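Local coordinates for sugar phosphate isomerase/epimerase (PDB 3L23), which binds a magnesium ion in a xylose isomerase-like TIM barrel and is probably a sugar phosphate isomerase or epimerase, at residues M231-K244 against Q263-E277. Sequence-based numbering, arbitrary orientation. Where two conformers were deposited one is given.
Sequences MQKHPDRIKVLHIK and QMYANGIKDYFVELE. With MG (magnesium ion), chain B; EDO (1,2-ethanediol), chain F.
Four backbone hydrogen bonds join Leu241 and Ile243 to Asp271, Phe273 and Glu275, pairing strands 238-243 and 272-274 in parallel; Ile243 N to Phe273 O is 2.9 Å. Each accepting carbonyl also takes a weaker CA-H...O contact, from Val240, Tyr272, His242 or Val274.

At the C-terminal end of the pair the contact turns to metal. His242 ND1 binds magnesium at 2.3 Å and Glu275 OE1 at 2.0 Å, the imidazole and carboxylate planes standing nearly perpendicular. Glu275 is stretched out, its CG opposite the backbone N (chi1 -179°), which carries OE1 to the ion; Asp216 and His165 are the other protein ligands, and Glu47 accepts from His242 NE2, which should fix the ring's rotation. Beside this site, Lys244 lays its CD along Glu275 and ends in a salt bridge, NZ to Glu277 OE2 at 2.7 Å, approaching from the anti side of the carboxylate.

On the other side of the sheet, facing the helices, contacts are mostly apolar. Ile269 CD1 packs on Met231 SE (3.8 Å) and against Ile238, where it meets the backbone O as well as CG2; Leu241 CD1 rests on Met264 CG, and Ile243 CG1 meets Tyr272 CD1.

Where helices 227-233 and 257-267 end, amides do the joining. Asn267 ND2 donates to Met231 O at 3.0 Å, from above the carbonyl plane, and also to a water that bridges Pro235 O and Ile238 O. Gln263 accepts from Gln232 NE2 through OE1 (2.9 Å), the amide planes 75° apart, while its NE2 grips Asn267 OD1. With an alanine in place of Gln263 both bonds go, which would probably leave Gln232 NE2 without this acceptor and the Asn267 amide freer to turn away from Met231 O.

Strand 238-243, helix 257-267 and strand 272-274 thus form a right-handed beta-alpha-beta unit of the TIM barrel, with metal ligands at the C-terminal ends of its strands.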
loop_
_atom_site.group_PDB
_atom_site.type_symbol
_atom_site.label_atom_id
_atom_site.label_comp_id
_atom_site.label_asym_id
_atom_site.label_seq_id
_atom_site.Cartn_x
_atom_site.Cartn_y
_atom_site.Cartn_z
HETATM N N MSE A 231 -9.592 -12.486 3.156
HETATM C CA MSE A 231 -10.294 -11.732 4.214
HETATM C C MSE A 231 -11.081 -12.668 5.166
HETATM O O MSE A 231 -11.113 -12.448 6.372
HETATM C CB MSE A 231 -11.236 -10.666 3.613
HETATM C CG MSE A 231 -10.533 -9.382 3.261
HETATM SE SE MSE A 231 -11.805 -8.059 2.609
HETATM C CE MSE A 231 -12.071 -8.717 0.780
ATOM N N GLN A 232 -11.702 -13.711 4.630
ATOM C CA GLN A 232 -12.461 -14.649 5.483
ATOM C C GLN A 232 -11.534 -15.453 6.373
ATOM O O GLN A 232 -11.851 -15.724 7.532
ATOM C CB GLN A 232 -13.321 -15.580 4.638
ATOM C CG GLN A 232 -14.486 -14.863 3.933
ATOM C CD GLN A 232 -15.187 -15.717 2.847
ATOM O OE1 GLN A 232 -14.853 -16.875 2.648
ATOM N NE2 GLN A 232 -16.181 -15.151 2.194
ATOM N N LYS A 233 -10.394 -15.856 5.821
ATOM C CA LYS A 233 -9.430 -16.701 6.568
ATOM C C LYS A 233 -8.607 -15.919 7.573
ATOM O O LYS A 233 -8.311 -16.434 8.658
ATOM C CB LYS A 233 -8.481 -17.436 5.608
ATOM C CG LYS A 233 -9.075 -18.637 4.891
ATOM N N HIS A 234 -8.245 -14.679 7.237
ATOM C CA HIS A 234 -7.362 -13.843 8.064
ATOM C C HIS A 234 -7.953 -12.485 8.406
ATOM O O HIS A 234 -7.306 -11.436 8.216
ATOM C CB HIS A 234 -6.002 -13.675 7.332
ATOM C CG HIS A 234 -5.324 -14.973 7.008
ATOM N ND1 HIS A 234 -4.624 -15.695 7.946
ATOM C CD2 HIS A 234 -5.284 -15.706 5.868
ATOM C CE1 HIS A 234 -4.182 -16.821 7.405
ATOM N NE2 HIS A 234 -4.537 -16.841 6.137
ATOM N N PRO A 235 -9.175 -12.473 8.987
ATOM C CA PRO A 235 -9.856 -11.213 9.305
ATOM C C PRO A 235 -9.107 -10.415 10.356
ATOM O O PRO A 235 -9.292 -9.214 10.450
ATOM C CB PRO A 235 -11.210 -11.675 9.867
ATOM C CG PRO A 235 -11.014 -13.032 10.319
ATOM C CD PRO A 235 -9.958 -13.638 9.436
ATOM N N ASP A 236 -8.257 -11.077 11.132
ATOM C CA ASP A 236 -7.427 -10.421 12.145
ATOM C C ASP A 236 -6.175 -9.706 11.589
ATOM O O ASP A 236 -5.538 -8.928 12.314
ATOM C CB ASP A 236 -6.981 -11.439 13.217
ATOM C CG ASP A 236 -6.219 -12.684 12.641
ATOM O OD1 ASP A 236 -6.553 -13.239 11.541
ATOM O OD2 ASP A 236 -5.304 -13.166 13.375
ATOM N N ARG A 237 -5.802 -10.006 10.349
ATOM C CA ARG A 237 -4.539 -9.525 9.788
ATOM C C ARG A 237 -4.695 -8.490 8.684
ATOM O O ARG A 237 -3.813 -7.664 8.486
ATOM C CB ARG A 237 -3.773 -10.714 9.200
ATOM C CG ARG A 237 -3.584 -11.886 10.157
ATOM C CD ARG A 237 -2.909 -11.497 11.469
ATOM N NE ARG A 237 -1.653 -10.760 11.344
ATOM C CZ ARG A 237 -0.472 -11.287 11.051
ATOM N NH1 ARG A 237 -0.331 -12.566 10.789
ATOM N NH2 ARG A 237 0.593 -10.511 11.005
ATOM N N ILE A 238 -5.778 -8.569 7.920
ATOM C CA ILE A 238 -5.953 -7.665 6.765
ATOM C C ILE A 238 -6.807 -6.489 7.206
ATOM O O ILE A 238 -8.003 -6.667 7.435
ATOM C CB ILE A 238 -6.588 -8.402 5.579
ATOM C CG1 ILE A 238 -5.649 -9.541 5.109
ATOM C CG2 ILE A 238 -6.904 -7.369 4.485
ATOM C CD1 ILE A 238 -6.324 -10.641 4.261
ATOM N N LYS A 239 -6.191 -5.324 7.373
ATOM C CA LYS A 239 -6.818 -4.178 8.013
ATOM C C LYS A 239 -7.122 -3.002 7.103
ATOM O O LYS A 239 -7.855 -2.106 7.504
ATOM C CB LYS A 239 -5.910 -3.680 9.118
ATOM C CG LYS A 239 -5.627 -4.734 10.174
ATOM C CD LYS A 239 -6.574 -4.677 11.316
ATOM C CE LYS A 239 -6.202 -5.715 12.424
ATOM N NZ LYS A 239 -4.736 -5.677 12.838
ATOM N N VAL A 240 -6.540 -2.990 5.906
ATOM C CA VAL A 240 -6.730 -1.909 4.933
ATOM C C VAL A 240 -6.789 -2.552 3.563
ATOM O O VAL A 240 -6.185 -3.577 3.375
ATOM C CB VAL A 240 -5.546 -0.895 4.983
ATOM C CG1 VAL A 240 -5.802 0.302 4.065
ATOM C CG2 VAL A 240 -5.275 -0.418 6.447
ATOM N N LEU A 241 -7.534 -1.982 2.601
ATOM C CA LEU A 241 -7.493 -2.493 1.235
ATOM C C LEU A 241 -7.035 -1.467 0.195
ATOM O O LEU A 241 -7.217 -0.277 0.358
ATOM C CB LEU A 241 -8.883 -2.976 0.747
ATOM C CG LEU A 241 -9.613 -4.077 1.527
ATOM C CD1 LEU A 241 -10.925 -4.418 0.861
ATOM C CD2 LEU A 241 -8.692 -5.302 1.603
ATOM N N HIS A 242 -6.410 -1.956 -0.871
ATOM C CA HIS A 242 -6.377 -1.225 -2.124
ATOM C C HIS A 242 -7.471 -1.770 -3.014
ATOM O O HIS A 242 -7.570 -2.989 -3.217
ATOM C CB HIS A 242 -5.039 -1.361 -2.843
ATOM C CG HIS A 242 -4.028 -0.351 -2.410
ATOM N ND1 HIS A 242 -2.846 -0.154 -3.107
ATOM C CD2 HIS A 242 -4.002 0.489 -1.353
ATOM C CE1 HIS A 242 -2.170 0.813 -2.502
ATOM N NE2 HIS A 242 -2.845 1.215 -1.440
ATOM N N ILE A 243 -8.318 -0.856 -3.499
ATOM C CA ILE A 243 -9.395 -1.158 -4.437
ATOM C C ILE A 243 -8.902 -0.707 -5.808
ATOM O O ILE A 243 -8.619 0.479 -6.049
ATOM C CB ILE A 243 -10.715 -0.434 -4.037
ATOM C CG1 ILE A 243 -11.221 -0.835 -2.635
ATOM C CG2 ILE A 243 -11.858 -0.634 -5.059
ATOM C CD1 ILE A 243 -11.511 -2.311 -2.408
ATOM N N LYS A 244 -8.743 -1.690 -6.698
ATOM C CA LYS A 244 -8.053 -1.521 -7.961
ATOM C C LYS A 244 -8.616 -2.505 -8.965
ATOM O O LYS A 244 -9.033 -3.601 -8.556
ATOM C CB LYS A 244 -6.563 -1.821 -7.772
ATOM C CG LYS A 244 -5.727 -1.509 -8.942
ATOM C CD LYS A 244 -4.245 -1.788 -8.759
ATOM C CE LYS A 244 -3.503 -1.428 -10.027
ATOM N NZ LYS A 244 -4.002 -2.127 -11.281
ATOM N N GLN A 263 -17.546 -8.216 1.842
ATOM C CA GLN A 263 -16.625 -8.847 2.758
ATOM C C GLN A 263 -15.855 -7.809 3.602
ATOM O O GLN A 263 -15.602 -8.037 4.780
ATOM C CB GLN A 263 -15.644 -9.798 2.021
ATOM C CG GLN A 263 -14.902 -10.698 2.994
ATOM C CD GLN A 263 -15.814 -11.670 3.725
ATOM O OE1 GLN A 263 -16.626 -12.392 3.088
ATOM N NE2 GLN A 263 -15.741 -11.680 5.077
HETATM N N MSE A 264 -15.483 -6.690 2.990
HETATM C CA MSE A 264 -14.785 -5.617 3.679
HETATM C C MSE A 264 -15.606 -5.130 4.905
HETATM O O MSE A 264 -15.069 -5.019 6.031
HETATM C CB MSE A 264 -14.498 -4.464 2.711
HETATM C CG MSE A 264 -13.564 -3.411 3.286
HETATM SE SE MSE A 264 -13.480 -1.852 2.131
HETATM C CE MSE A 264 -15.065 -1.052 2.714
ATOM N N TYR A 265 -16.909 -4.907 4.692
ATOM C CA TYR A 265 -17.838 -4.439 5.727
ATOM C C TYR A 265 -18.082 -5.522 6.776
ATOM O O TYR A 265 -18.055 -5.211 7.958
ATOM C CB TYR A 265 -19.147 -3.923 5.104
ATOM C CG TYR A 265 -18.963 -2.660 4.327
ATOM C CD1 TYR A 265 -18.316 -1.555 4.876
ATOM C CD2 TYR A 265 -19.382 -2.569 3.008
ATOM C CE1 TYR A 265 -18.105 -0.406 4.116
ATOM C CE2 TYR A 265 -19.185 -1.440 2.283
ATOM C CZ TYR A 265 -18.534 -0.361 2.813
ATOM O OH TYR A 265 -18.352 0.768 2.011
ATOM N N ALA A 266 -18.265 -6.780 6.364
ATOM C CA ALA A 266 -18.401 -7.897 7.299
ATOM C C ALA A 266 -17.179 -7.982 8.240
ATOM O O ALA A 266 -17.295 -8.251 9.437
ATOM C CB ALA A 266 -18.564 -9.221 6.558
ATOM N N ASN A 267 -16.004 -7.737 7.688
ATOM C CA ASN A 267 -14.781 -7.778 8.472
ATOM C C ASN A 267 -14.537 -6.559 9.343
ATOM O O ASN A 267 -13.678 -6.597 10.223
ATOM C CB ASN A 267 -13.570 -7.917 7.561
ATOM C CG ASN A 267 -13.290 -9.346 7.168
ATOM O OD1 ASN A 267 -14.194 -10.154 7.033
ATOM N ND2 ASN A 267 -12.010 -9.642 6.926
ATOM N N GLY A 268 -15.279 -5.488 9.106
ATOM C CA GLY A 268 -15.058 -4.240 9.844
ATOM C C GLY A 268 -13.826 -3.461 9.410
ATOM O O GLY A 268 -13.295 -2.658 10.190
ATOM N N ILE A 269 -13.381 -3.666 8.177
ATOM C CA ILE A 269 -12.266 -2.903 7.609
ATOM C C ILE A 269 -12.751 -1.445 7.410
ATOM O O ILE A 269 -13.729 -1.200 6.746
ATOM C CB ILE A 269 -11.738 -3.548 6.320
ATOM C CG1 ILE A 269 -11.040 -4.876 6.640
ATOM C CG2 ILE A 269 -10.764 -2.601 5.624
ATOM C CD1 ILE A 269 -10.677 -5.697 5.430
ATOM N N LYS A 270 -12.038 -0.504 8.009
ATOM C CA LYS A 270 -12.414 0.913 8.056
ATOM C C LYS A 270 -11.661 1.817 7.075
ATOM O O LYS A 270 -11.896 3.020 7.068
ATOM C CB LYS A 270 -12.099 1.456 9.441
ATOM N N ASP A 271 -10.715 1.299 6.317
ATOM C CA ASP A 271 -9.991 2.152 5.402
ATOM C C ASP A 271 -9.687 1.435 4.105
ATOM O O ASP A 271 -9.256 0.299 4.116
ATOM C CB ASP A 271 -8.681 2.609 6.068
ATOM C CG ASP A 271 -8.937 3.567 7.229
ATOM O OD1 ASP A 271 -9.479 4.666 6.952
ATOM O OD2 ASP A 271 -8.606 3.204 8.372
ATOM N N TYR A 272 -9.933 2.122 2.992
ATOM C CA TYR A 272 -9.502 1.667 1.709
ATOM C C TYR A 272 -9.036 2.839 0.870
ATOM O O TYR A 272 -9.416 4.001 1.112
ATOM C CB TYR A 272 -10.583 0.862 0.963
ATOM C CG TYR A 272 -11.741 1.686 0.451
ATOM C CD1 TYR A 272 -11.701 2.335 -0.777
ATOM C CD2 TYR A 272 -12.898 1.804 1.184
ATOM C CE1 TYR A 272 -12.769 3.073 -1.252
ATOM C CE2 TYR A 272 -13.958 2.560 0.709
ATOM C CZ TYR A 272 -13.886 3.171 -0.524
ATOM O OH TYR A 272 -14.946 3.933 -1.012
ATOM N N PHE A 273 -8.192 2.514 -0.104
ATOM C CA PHE A 273 -7.678 3.478 -1.087
ATOM C C PHE A 273 -7.849 2.990 -2.519
ATOM O O PHE A 273 -7.518 1.846 -2.866
ATOM C CB PHE A 273 -6.218 3.779 -0.821
ATOM C CG PHE A 273 -5.989 4.291 0.556
ATOM C CD1 PHE A 273 -6.299 5.597 0.861
ATOM C CD2 PHE A 273 -5.648 3.432 1.586
ATOM C CE1 PHE A 273 -6.170 6.071 2.162
ATOM C CE2 PHE A 273 -5.486 3.883 2.871
ATOM C CZ PHE A 273 -5.779 5.217 3.180
ATOM N N VAL A 274 -8.388 3.883 -3.339
ATOM C CA VAL A 274 -8.432 3.691 -4.787
ATOM C C VAL A 274 -7.054 3.751 -5.389
ATOM O O VAL A 274 -6.248 4.634 -5.068
ATOM C CB VAL A 274 -9.342 4.792 -5.478
ATOM C CG1 VAL A 274 -9.104 4.840 -6.996
ATOM C CG2 VAL A 274 -10.798 4.562 -5.089
ATOM N N GLU A 275 -6.779 2.825 -6.306
ATOM C CA GLU A 275 -5.554 2.852 -7.062
ATOM C C GLU A 275 -5.819 2.657 -8.540
ATOM O O GLU A 275 -6.702 1.868 -8.925
ATOM C CB GLU A 275 -4.609 1.774 -6.556
ATOM C CG GLU A 275 -3.311 1.806 -7.322
ATOM C CD GLU A 275 -2.252 0.929 -6.722
ATOM O OE1 GLU A 275 -2.572 -0.047 -6.051
ATOM O OE2 GLU A 275 -1.066 1.214 -6.952
ATOM N N LEU A 276 -5.077 3.394 -9.373
ATOM C CA LEU A 276 -5.201 3.309 -10.827
ATOM C C LEU A 276 -3.806 3.329 -11.437
ATOM O O LEU A 276 -3.053 4.264 -11.190
ATOM C CB LEU A 276 -6.038 4.493 -11.345
ATOM C CG LEU A 276 -6.302 4.561 -12.825
ATOM C CD1 LEU A 276 -7.231 3.411 -13.202
ATOM C CD2 LEU A 276 -6.817 5.948 -13.247
ATOM N N GLU A 277 -3.435 2.315 -12.202
ATOM C CA GLU A 277 -2.127 2.356 -12.853
ATOM C C GLU A 277 -2.244 3.138 -14.163
ATOM O O GLU A 277 -3.301 3.707 -14.452
ATOM C CB GLU A 277 -1.445 0.954 -12.928
ATOM C CG GLU A 277 -1.986 -0.123 -13.791
ATOM C CD GLU A 277 -1.241 -1.435 -13.458
ATOM O OE1 GLU A 277 -0.013 -1.508 -13.695
ATOM O OE2 GLU A 277 -1.868 -2.349 -12.891
HETATM MG MG MG B . -1.749 -1.291 -4.734
HETATM C C1 EDO F . -11.993 5.156 2.580
HETATM O O1 EDO F . -10.804 4.928 3.366
HETATM C C2 EDO F . -13.217 4.625 3.305
HETATM O O2 EDO F . -13.367 5.384 4.492
HETATM O O HOH W 1 -10.193 -7.880 8.199
HETATM O O HOH W 2 -9.489 -1.483 9.588
HETATM O O HOH W 3 -5.391 0.120 -12.483
HETATM O O HOH W 4 -0.029 0.327 -4.610
HETATM O O HOH W 5 -0.403 -1.991 -6.228
#